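Local coordinates for protein putative L-alanine-DL-glutamate epimerase (Burkholderia xenovorans, PDB 3GO2) that probably works as a magnesium-dependent racemase or epimerase of the mandelate racemase/muconate lactonizing enzyme family, on a substrate not firmly established, at residues Asp219-Ala224 / Ser267-Phe272; Ala289-Ile294 / Trp299-Ile304; Gln252-Val257 / Lys278-Ala283; Val315-Phe320 / Ala330-Ala335. All coordinates share one frame; numbering follows the deposited sequence.

Contact 1 (Asp219-Ala224 / Ser267-Phe272). With MG (magnesium ion), chain B; MG (magnesium ion), chain C.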
# COMPACT_ATOMS: atom_id res chain seq x y z
N ASP A 219 27.68 -17.27 -4.40
CA ASP A 219 27.69 -15.80 -4.43
C ASP A 219 27.66 -15.34 -5.88
O ASP A 219 28.58 -15.62 -6.68
CB ASP A 219 28.94 -15.29 -3.71
CG ASP A 219 28.92 -13.81 -3.41
OD1 ASP A 219 28.01 -13.09 -3.87
OD2 ASP A 219 29.88 -13.37 -2.72
N LEU A 220 26.61 -14.60 -6.20
CA LEU A 220 26.44 -13.99 -7.51
C LEU A 220 26.83 -12.52 -7.57
O LEU A 220 26.80 -11.92 -8.65
CB LEU A 220 24.99 -14.16 -7.95
CG LEU A 220 24.47 -15.58 -7.93
CD1 LEU A 220 22.95 -15.59 -8.31
CD2 LEU A 220 25.31 -16.49 -8.87
N ASN A 221 27.19 -11.94 -6.43
CA ASN A 221 27.59 -10.55 -6.34
C ASN A 221 26.56 -9.66 -7.09
O ASN A 221 25.37 -9.82 -6.86
CB ASN A 221 29.02 -10.34 -6.81
CG ASN A 221 30.05 -10.97 -5.87
OD1 ASN A 221 30.49 -10.34 -4.89
ND2 ASN A 221 30.43 -12.17 -6.18
N PHE A 222 27.03 -8.76 -7.95
CA PHE A 222 26.14 -7.88 -8.71
C PHE A 222 26.10 -8.32 -10.19
O PHE A 222 25.94 -7.49 -11.07
CB PHE A 222 26.67 -6.44 -8.71
CG PHE A 222 26.59 -5.69 -7.37
CD1 PHE A 222 25.52 -4.82 -7.10
CD2 PHE A 222 27.66 -5.72 -6.49
CE1 PHE A 222 25.51 -4.06 -5.93
CE2 PHE A 222 27.63 -4.96 -5.33
CZ PHE A 222 26.57 -4.13 -5.06
N ASN A 223 26.28 -9.62 -10.45
CA ASN A 223 26.55 -10.09 -11.82
C ASN A 223 25.37 -10.35 -12.74
O ASN A 223 25.57 -10.81 -13.87
CB ASN A 223 27.45 -11.34 -11.75
CG ASN A 223 28.83 -11.00 -11.24
OD1 ASN A 223 29.42 -10.01 -11.67
ND2 ASN A 223 29.33 -11.78 -10.28
N ALA A 224 24.17 -10.00 -12.31
CA ALA A 224 23.00 -10.03 -13.19
C ALA A 224 22.00 -8.93 -12.86
O ALA A 224 22.22 -8.10 -11.95
CB ALA A 224 22.33 -11.40 -13.12
N SER A 267 21.94 -10.94 1.15
CA SER A 267 22.35 -9.70 0.50
C SER A 267 22.86 -8.73 1.55
O SER A 267 22.92 -9.05 2.73
CB SER A 267 21.16 -9.07 -0.26
OG SER A 267 21.58 -8.08 -1.19
N CYS A 268 23.22 -7.55 1.10
CA CYS A 268 23.40 -6.34 1.92
C CYS A 268 24.85 -6.04 2.32
O CYS A 268 25.06 -5.06 3.03
CB CYS A 268 22.53 -6.31 3.16
SG CYS A 268 20.78 -6.66 2.89
N GLU A 269 25.82 -6.83 1.85
CA GLU A 269 27.20 -6.67 2.30
C GLU A 269 27.82 -5.33 1.93
O GLU A 269 28.87 -4.98 2.47
CB GLU A 269 28.10 -7.79 1.78
CG GLU A 269 28.53 -7.66 0.33
CD GLU A 269 29.35 -8.82 -0.14
OE1 GLU A 269 30.00 -8.68 -1.17
OE2 GLU A 269 29.39 -9.86 0.52
N THR A 270 27.18 -4.59 1.03
CA THR A 270 27.72 -3.33 0.56
C THR A 270 26.98 -2.13 1.14
O THR A 270 27.21 -1.00 0.67
CB THR A 270 27.80 -3.23 -0.97
OG1 THR A 270 26.49 -3.01 -1.54
CG2 THR A 270 28.46 -4.46 -1.57
N LEU A 271 26.10 -2.36 2.10
CA LEU A 271 25.22 -1.31 2.62
C LEU A 271 25.70 -0.75 3.97
O LEU A 271 26.36 -1.45 4.76
CB LEU A 271 23.81 -1.85 2.79
CG LEU A 271 23.13 -2.46 1.58
CD1 LEU A 271 21.68 -2.89 1.96
CD2 LEU A 271 23.14 -1.49 0.40
N PHE A 272 25.30 0.48 4.23
CA PHE A 272 25.69 1.25 5.42
C PHE A 272 24.50 1.71 6.25
O PHE A 272 23.63 2.44 5.77
CB PHE A 272 26.50 2.49 5.01
CG PHE A 272 27.77 2.19 4.31
CD1 PHE A 272 28.97 2.16 4.99
CD2 PHE A 272 27.79 1.98 2.94
CE1 PHE A 272 30.15 1.89 4.32
CE2 PHE A 272 28.95 1.72 2.28
CZ PHE A 272 30.14 1.68 2.98
MG MG B . 29.99 -11.54 -1.33
MG MG C . 27.18 0.18 -1.37
O HOH W 1 28.01 -10.81 -2.42
O HOH W 2 31.34 -10.74 -2.19
O HOH W 3 27.98 2.40 -1.19
O HOH W 4 25.07 1.39 -0.68
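The metal site at the mouth of an enolase-type barrel is where Asp219 and Glu269 meet, Asp219 at the end of strand 215-219 and Glu269 two residues past strand 265-267. They bind one magnesium ion, Asp219 through OD2 (2.3 Å to the metal) and Glu269 through OE2 (2.6 Å to the metal). Acids suit both places, since the cation probably offsets the repulsion between carboxylates whose oxygens OD2 and OE2 lie 4.8 Å apart. The other oxygen of Asp219 is used as well: OD1 accepts Asn221 N at 2.9 Å, from above the carboxylate plane, forming an Asx turn, and a metal-bound water lies 2.7 Å from OD1 and can donate to it. Asn221 OD1 and Glu269 OE1 do not touch directly; a second water lies between them and may donate to both. Their amide and carboxylate planes are turned 66° apart. Next along the chain, Phe222 points the edge of its ring at Thr270, with CZ 3.7 Å from OG1, while CG2 of the same threonine adds an apolar contact to CE2. The Thr270 carbonyl O, 2.4 Å from a second magnesium ion, shares that ion with Tyr249 OH and with Pro78 O of a neighbouring subunit. Glu245 completes the protein ligands of the first ion, giving an Asp-Glu-Glu triad at the C-terminal ends of three successive strands, the metal-binding signature of the enolase superfamily.

Contact 2 (Ala289-Ile294 / Trp299-Ile304); sequences AIVDTI and WQSMKI
With chi1 of Ser301 at -60°, its OG stands anti to the carbonyl carbon and leans over Thr293, whose CG2 is turned to meet it. Val291, with chi1 at 179°, places CG1 anti to its backbone N, against Ser301, and so sends CG2 to Ile304. The serine is the tightest point: OG lies 3.3 Å from Thr293 CA and 3.4 Å from Thr293 CG2, while Ser301 CB sits 3.6 Å from that same methyl. Such closeness needs a small residue, and the polar OG is not wasted, for it hydrogen-bonds to Gly297 O, four residues earlier, just before the helix. Val291 CG1 closes on Ser301 OG at 3.7 Å. This is a beta-alpha unit of the barrel: strand 288-291 ends, the short helix 293-296 follows, and helix 298-310 folds back over the outer side of the strand. One turn beyond the serine, Ile304 CG2 meets Val291 CG2 at 3.9 Å as the two side chains run antiparallel, flank to flank. Branched residues suit both places, since each holds a methyl close to its backbone. Phe277 of helix 273-282 borders this apolar pair, and Phe332 of helix 323-335 borders the Thr293-Ser301 end. At the strand's tip Asp292 points its CB away from the helix; OD1 bonds to His318 ND1 and to Tyr321 OH, while OD2 caps Trp295 N at the start of the short helix.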
# COMPACT_ATOMS: atom_id res chain seq x y z
N ALA A 289 20.87 -11.19 6.20
CA ALA A 289 21.53 -9.92 5.94
C ALA A 289 23.01 -10.01 6.24
O ALA A 289 23.40 -10.33 7.37
CB ALA A 289 20.86 -8.78 6.74
N ILE A 290 23.84 -9.79 5.22
CA ILE A 290 25.28 -9.74 5.38
C ILE A 290 25.66 -8.32 5.80
O ILE A 290 25.25 -7.36 5.15
CB ILE A 290 26.01 -10.18 4.11
CG1 ILE A 290 25.61 -11.63 3.78
CG2 ILE A 290 27.54 -10.08 4.31
CD1 ILE A 290 25.84 -11.99 2.33
N VAL A 291 26.40 -8.20 6.90
CA VAL A 291 26.78 -6.89 7.44
C VAL A 291 28.29 -6.75 7.34
O VAL A 291 29.01 -7.61 7.83
CB VAL A 291 26.35 -6.73 8.89
CG1 VAL A 291 26.77 -5.36 9.43
CG2 VAL A 291 24.81 -6.92 9.05
N ASP A 292 28.76 -5.72 6.67
CA ASP A 292 30.21 -5.48 6.60
C ASP A 292 30.58 -4.55 7.76
O ASP A 292 30.34 -3.34 7.70
CB ASP A 292 30.65 -4.95 5.25
CG ASP A 292 32.16 -5.01 5.07
OD1 ASP A 292 32.66 -5.45 4.01
OD2 ASP A 292 32.83 -4.70 6.07
N THR A 293 31.10 -5.15 8.82
CA THR A 293 31.45 -4.42 10.02
C THR A 293 32.78 -3.69 9.86
O THR A 293 33.07 -2.75 10.60
CB THR A 293 31.51 -5.31 11.29
OG1 THR A 293 32.76 -5.99 11.37
CG2 THR A 293 30.34 -6.30 11.34
N ILE A 294 33.60 -4.14 8.92
CA ILE A 294 34.85 -3.47 8.58
C ILE A 294 34.54 -2.10 7.94
O ILE A 294 35.14 -1.07 8.26
CB ILE A 294 35.67 -4.36 7.61
CG1 ILE A 294 35.95 -5.74 8.21
CG2 ILE A 294 36.95 -3.66 7.18
CD1 ILE A 294 36.47 -5.73 9.66
N TRP A 299 30.42 -0.86 16.09
CA TRP A 299 29.39 -0.29 16.96
C TRP A 299 28.15 -0.02 16.13
O TRP A 299 27.04 -0.35 16.53
CB TRP A 299 29.88 0.98 17.65
CG TRP A 299 29.01 1.40 18.78
CD1 TRP A 299 28.14 2.44 18.80
CD2 TRP A 299 28.94 0.79 20.07
NE1 TRP A 299 27.54 2.53 20.05
CE2 TRP A 299 28.02 1.52 20.83
CE3 TRP A 299 29.61 -0.29 20.67
CZ2 TRP A 299 27.73 1.18 22.17
CZ3 TRP A 299 29.32 -0.60 21.97
CH2 TRP A 299 28.39 0.13 22.69
N GLN A 300 28.34 0.56 14.95
CA GLN A 300 27.23 0.78 14.05
C GLN A 300 26.61 -0.56 13.61
O GLN A 300 25.39 -0.65 13.47
CB GLN A 300 27.68 1.59 12.83
CG GLN A 300 28.33 2.94 13.13
CD GLN A 300 27.61 3.75 14.19
OE1 GLN A 300 26.40 3.95 14.10
NE2 GLN A 300 28.33 4.15 15.23
N SER A 301 27.45 -1.58 13.44
CA SER A 301 26.98 -2.89 13.01
C SER A 301 26.11 -3.55 14.07
O SER A 301 25.21 -4.31 13.72
CB SER A 301 28.16 -3.80 12.65
OG SER A 301 28.88 -3.20 11.61
N MET A 302 26.37 -3.28 15.36
CA MET A 302 25.49 -3.79 16.42
C MET A 302 24.06 -3.21 16.27
O MET A 302 23.05 -3.92 16.47
CB MET A 302 26.06 -3.49 17.82
CG MET A 302 27.39 -4.17 18.13
SD MET A 302 27.53 -5.97 17.89
CE MET A 302 26.39 -6.46 19.22
N LYS A 303 23.96 -1.93 15.89
CA LYS A 303 22.69 -1.29 15.64
C LYS A 303 21.92 -2.01 14.50
O LYS A 303 20.72 -2.33 14.62
CB LYS A 303 22.90 0.19 15.29
CG LYS A 303 23.56 1.04 16.37
CD LYS A 303 23.79 2.47 15.88
CE LYS A 303 24.54 3.28 16.91
NZ LYS A 303 24.84 4.68 16.37
N ILE A 304 22.62 -2.26 13.40
CA ILE A 304 22.07 -2.97 12.25
C ILE A 304 21.64 -4.39 12.66
O ILE A 304 20.55 -4.85 12.29
CB ILE A 304 23.07 -3.04 11.11
CG1 ILE A 304 23.46 -1.64 10.63
CG2 ILE A 304 22.53 -3.88 9.96
CD1 ILE A 304 24.75 -1.68 9.76

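Contact 3 (Gln252-Val257 / Lys278-Ala283)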
# COMPACT_ATOMS: atom_id res chain seq x y z
N GLN A 252 13.02 -3.52 -4.49
CA GLN A 252 11.85 -4.13 -5.17
C GLN A 252 12.27 -5.33 -6.06
O GLN A 252 11.63 -6.39 -6.03
CB GLN A 252 11.08 -3.05 -5.97
CG GLN A 252 9.98 -3.53 -6.85
CD GLN A 252 9.41 -2.43 -7.78
OE1 GLN A 252 9.56 -1.23 -7.53
NE2 GLN A 252 8.80 -2.85 -8.88
N GLY A 253 13.35 -5.17 -6.81
CA GLY A 253 13.81 -6.22 -7.71
C GLY A 253 14.33 -7.42 -6.93
O GLY A 253 14.00 -8.56 -7.23
N LEU A 254 15.14 -7.16 -5.91
CA LEU A 254 15.63 -8.25 -5.07
C LEU A 254 14.50 -8.97 -4.37
O LEU A 254 14.50 -10.20 -4.32
CB LEU A 254 16.67 -7.77 -4.07
CG LEU A 254 17.33 -8.83 -3.20
CD1 LEU A 254 18.06 -9.89 -4.07
CD2 LEU A 254 18.28 -8.20 -2.16
N ALA A 255 13.52 -8.21 -3.87
CA ALA A 255 12.35 -8.85 -3.25
C ALA A 255 11.58 -9.74 -4.24
O ALA A 255 11.09 -10.79 -3.86
CB ALA A 255 11.42 -7.82 -2.60
N TYR A 256 11.48 -9.31 -5.48
CA TYR A 256 10.82 -10.12 -6.52
C TYR A 256 11.59 -11.43 -6.69
O TYR A 256 11.01 -12.52 -6.76
CB TYR A 256 10.69 -9.34 -7.85
CG TYR A 256 9.85 -10.08 -8.84
CD1 TYR A 256 8.48 -9.87 -8.90
CD2 TYR A 256 10.40 -11.05 -9.66
CE1 TYR A 256 7.68 -10.57 -9.76
CE2 TYR A 256 9.60 -11.80 -10.53
CZ TYR A 256 8.24 -11.56 -10.56
OH TYR A 256 7.43 -12.28 -11.40
N VAL A 257 12.91 -11.32 -6.80
CA VAL A 257 13.75 -12.49 -6.94
C VAL A 257 13.56 -13.43 -5.76
O VAL A 257 13.34 -14.63 -5.96
CB VAL A 257 15.24 -12.09 -7.14
CG1 VAL A 257 16.13 -13.32 -7.10
CG2 VAL A 257 15.40 -11.33 -8.51
N LYS A 278 17.10 -0.76 5.68
CA LYS A 278 15.67 -0.70 5.94
C LYS A 278 14.81 -0.99 4.71
O LYS A 278 13.87 -1.77 4.83
CB LYS A 278 15.30 0.64 6.58
CG LYS A 278 13.79 0.87 6.77
CD LYS A 278 13.53 2.19 7.50
CE LYS A 278 12.19 2.79 7.12
NZ LYS A 278 11.02 1.87 7.41
N PRO A 279 15.07 -0.36 3.53
CA PRO A 279 14.20 -0.66 2.41
C PRO A 279 14.16 -2.15 2.00
O PRO A 279 13.12 -2.63 1.55
CB PRO A 279 14.76 0.20 1.27
CG PRO A 279 15.67 1.13 1.89
CD PRO A 279 16.03 0.71 3.22
N PHE A 280 15.26 -2.86 2.21
CA PHE A 280 15.32 -4.27 1.90
C PHE A 280 14.48 -5.07 2.88
O PHE A 280 13.72 -5.95 2.48
CB PHE A 280 16.77 -4.75 1.86
CG PHE A 280 17.56 -4.13 0.73
CD1 PHE A 280 17.60 -4.71 -0.51
CD2 PHE A 280 18.25 -2.93 0.93
CE1 PHE A 280 18.31 -4.12 -1.56
CE2 PHE A 280 18.96 -2.35 -0.08
CZ PHE A 280 18.99 -2.96 -1.35
N PHE A 281 14.58 -4.75 4.16
CA PHE A 281 13.80 -5.49 5.15
C PHE A 281 12.30 -5.18 4.97
O PHE A 281 11.45 -6.08 5.06
CB PHE A 281 14.26 -5.17 6.56
CG PHE A 281 15.70 -5.59 6.89
CD1 PHE A 281 16.50 -6.29 6.01
CD2 PHE A 281 16.23 -5.30 8.15
CE1 PHE A 281 17.80 -6.65 6.34
CE2 PHE A 281 17.52 -5.66 8.49
CZ PHE A 281 18.31 -6.35 7.58
N ASP A 282 11.97 -3.91 4.70
CA ASP A 282 10.56 -3.53 4.49
C ASP A 282 9.93 -4.28 3.30
O ASP A 282 8.72 -4.57 3.31
CB ASP A 282 10.47 -2.03 4.25
CG ASP A 282 10.70 -1.21 5.52
OD1 ASP A 282 10.76 -1.78 6.63
OD2 ASP A 282 10.79 0.01 5.37
N ALA A 283 10.76 -4.61 2.32
CA ALA A 283 10.34 -5.32 1.12
C ALA A 283 10.39 -6.84 1.22
O ALA A 283 10.01 -7.51 0.26
CB ALA A 283 11.16 -4.82 -0.09
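Leu254 and Ala255 carry the contact of helix 251-259 with helix 273-282, and the residues on either side of them turn to other partners. Gln252 directs its CB away from helix 273-282, and its NE2 hydrogen-bonds to Asn284 OD1 and Phe281 O of a neighbouring subunit. Leu254 then reaches across: CG lies anti to the backbone N (chi1 -176°), which carries CD2 to the Phe280 ring, 3.9 Å from Phe280 CD1 and 4.1 Å from Phe280 CE1. The two side chains cross at about a right angle, and the leucine's branched end fits beside a broad ring where both are buried. Leu254 also rests on Ile265 and Ser267 of strand 265-267. Ala255 brings the backbones closest, its CA 6.0 Å from that of Ala283. Its CB touches the Ala283 carbonyl O at 3.2 Å and Ala283 CB at 3.9 Å, a close approach that suits alanine on both sides. Tyr256 faces away and stacks on His260, and Val257 packs on helix 226-235. Farther from the interface on the second helix, Lys278 NZ and Asp282 OD2 form a salt bridge of 2.8 Å, the carboxylate using its syn lone pair. These two residues are four apart on the helix; the pair faces its counterpart on a neighbouring subunit, with weak, long ion pairs across. The contact thus joins two consecutive helices of the outer layer of the barrel, with the strand between them lying beneath.

Contact 4 (Val315-Phe320 / Ala330-Ala335); sequences VAPHNF and ANFAAA
The ring of Phe332 is met at its edge by Pro317, whose CG lies near the ring plane, 4.0 Å from CD2 of Phe332. Val315 arrives at another part of the same ring, CG2 standing 4.2 Å from CZ, and the two side chains cross at about a right angle. A flat ring therefore spans two residues of one strand, Val315 and Pro317, which lie on the same side because strand residues alternate; Ala316 between them points its CB away. Phe332 reaches the strand because its CG is anti to the backbone N (chi1 171°). Proline suits the last position of the strand, offering a compact apolar ring. The nearest backbone approach is made by Pro317 and Ala333, whose CA atoms are 7.5 Å apart. Beyond the two segments, Phe332 also packs on Met302, so that one ring joins its own helix to a strand and to helix 298-310. Strand 314-317 and helix 323-335 follow each other as a beta-alpha unit of the barrel. No hydrogen bond or charge links the two segments, which implies that shape and burial of apolar carbon hold them together here.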
# COMPACT_ATOMS: atom_id res chain seq x y z
N VAL A 315 22.07 -12.43 10.76
CA VAL A 315 23.11 -11.67 10.04
C VAL A 315 24.39 -12.46 9.94
O VAL A 315 24.65 -13.37 10.75
CB VAL A 315 23.39 -10.31 10.73
CG1 VAL A 315 22.13 -9.49 10.83
CG2 VAL A 315 23.98 -10.52 12.14
N ALA A 316 25.20 -12.14 8.94
CA ALA A 316 26.51 -12.78 8.77
C ALA A 316 27.53 -11.70 8.46
O ALA A 316 27.30 -10.88 7.59
CB ALA A 316 26.48 -13.80 7.64
N PRO A 317 28.69 -11.72 9.14
CA PRO A 317 29.72 -10.75 8.75
C PRO A 317 30.33 -11.00 7.39
O PRO A 317 30.44 -12.16 6.95
CB PRO A 317 30.82 -10.94 9.81
CG PRO A 317 30.30 -11.85 10.77
CD PRO A 317 29.05 -12.47 10.35
N HIS A 318 30.70 -9.90 6.73
CA HIS A 318 31.49 -9.93 5.51
C HIS A 318 32.96 -9.91 5.94
O HIS A 318 33.43 -8.97 6.58
CB HIS A 318 31.15 -8.71 4.68
CG HIS A 318 31.71 -8.73 3.31
ND1 HIS A 318 31.91 -7.57 2.58
CD2 HIS A 318 32.07 -9.75 2.49
CE1 HIS A 318 32.35 -7.89 1.38
NE2 HIS A 318 32.47 -9.20 1.30
N ASN A 319 33.68 -10.97 5.59
CA ASN A 319 35.02 -11.13 6.12
C ASN A 319 35.89 -11.86 5.13
O ASN A 319 35.82 -13.08 5.04
CB ASN A 319 34.95 -11.92 7.43
CG ASN A 319 36.29 -12.05 8.10
OD1 ASN A 319 36.97 -11.06 8.31
ND2 ASN A 319 36.69 -13.28 8.41
N PHE A 320 36.70 -11.11 4.38
CA PHE A 320 37.53 -11.69 3.32
C PHE A 320 38.86 -10.94 3.15
O PHE A 320 39.41 -10.84 2.05
CB PHE A 320 36.72 -11.82 2.02
CG PHE A 320 36.52 -10.54 1.27
CD1 PHE A 320 37.13 -10.36 0.02
CD2 PHE A 320 35.75 -9.52 1.78
CE1 PHE A 320 36.94 -9.17 -0.68
CE2 PHE A 320 35.58 -8.34 1.08
CZ PHE A 320 36.17 -8.16 -0.13
N ALA A 330 35.14 -11.60 14.56
CA ALA A 330 34.94 -12.58 15.63
C ALA A 330 34.30 -11.96 16.86
O ALA A 330 33.46 -12.58 17.53
CB ALA A 330 36.25 -13.25 16.01
N ASN A 331 34.70 -10.73 17.19
CA ASN A 331 34.14 -10.08 18.35
C ASN A 331 32.68 -9.67 18.16
O ASN A 331 31.86 -9.79 19.06
CB ASN A 331 35.01 -8.89 18.79
CG ASN A 331 36.26 -9.34 19.53
OD1 ASN A 331 36.24 -9.45 20.76
ND2 ASN A 331 37.34 -9.62 18.80
N PHE A 332 32.36 -9.16 16.96
CA PHE A 332 30.97 -8.91 16.57
C PHE A 332 30.15 -10.19 16.65
O PHE A 332 29.06 -10.21 17.24
CB PHE A 332 30.98 -8.37 15.14
CG PHE A 332 29.62 -8.26 14.51
CD1 PHE A 332 28.79 -7.18 14.78
CD2 PHE A 332 29.20 -9.21 13.60
CE1 PHE A 332 27.52 -7.08 14.14
CE2 PHE A 332 27.96 -9.10 12.98
CZ PHE A 332 27.14 -8.04 13.24
N ALA A 333 30.68 -11.25 16.04
CA ALA A 333 29.99 -12.54 16.01
C ALA A 333 29.76 -13.13 17.41
O ALA A 333 28.76 -13.82 17.65
CB ALA A 333 30.79 -13.53 15.16
N ALA A 334 30.68 -12.88 18.33
CA ALA A 334 30.52 -13.34 19.69
C ALA A 334 29.32 -12.77 20.44
O ALA A 334 28.73 -13.45 21.30
CB ALA A 334 31.81 -13.07 20.47
N ALA A 335 28.94 -11.53 20.12
CA ALA A 335 27.98 -10.77 20.88
C ALA A 335 26.57 -10.73 20.25
O ALA A 335 25.58 -10.40 20.93
CB ALA A 335 28.51 -9.33 21.06

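Contacts 1, 2 and 4 are buried; contact 3, about 21 Å from the chain centre to its own centre, is partly buried and adjoins other subunits. Contacts 2 and 4 are repeats of one design, a strand packed on a helix later in the same beta-alpha unit, and their strands 288-291 and 314-317 are neighbours joined by Val291 N to Ala316 O. Contact 3 instead pairs two helices of the barrel's outer layer, touching contact 1 where Leu271 meets Phe280. Chemistry follows place: apolar carbon fills the strand-helix layer, whereas carboxylates and magnesium ions gather at the strand ends. There the Asp292-His318 pair links contacts 2 and 4 beside contact 1, resembling the His-Asp dyad of mandelate racemase.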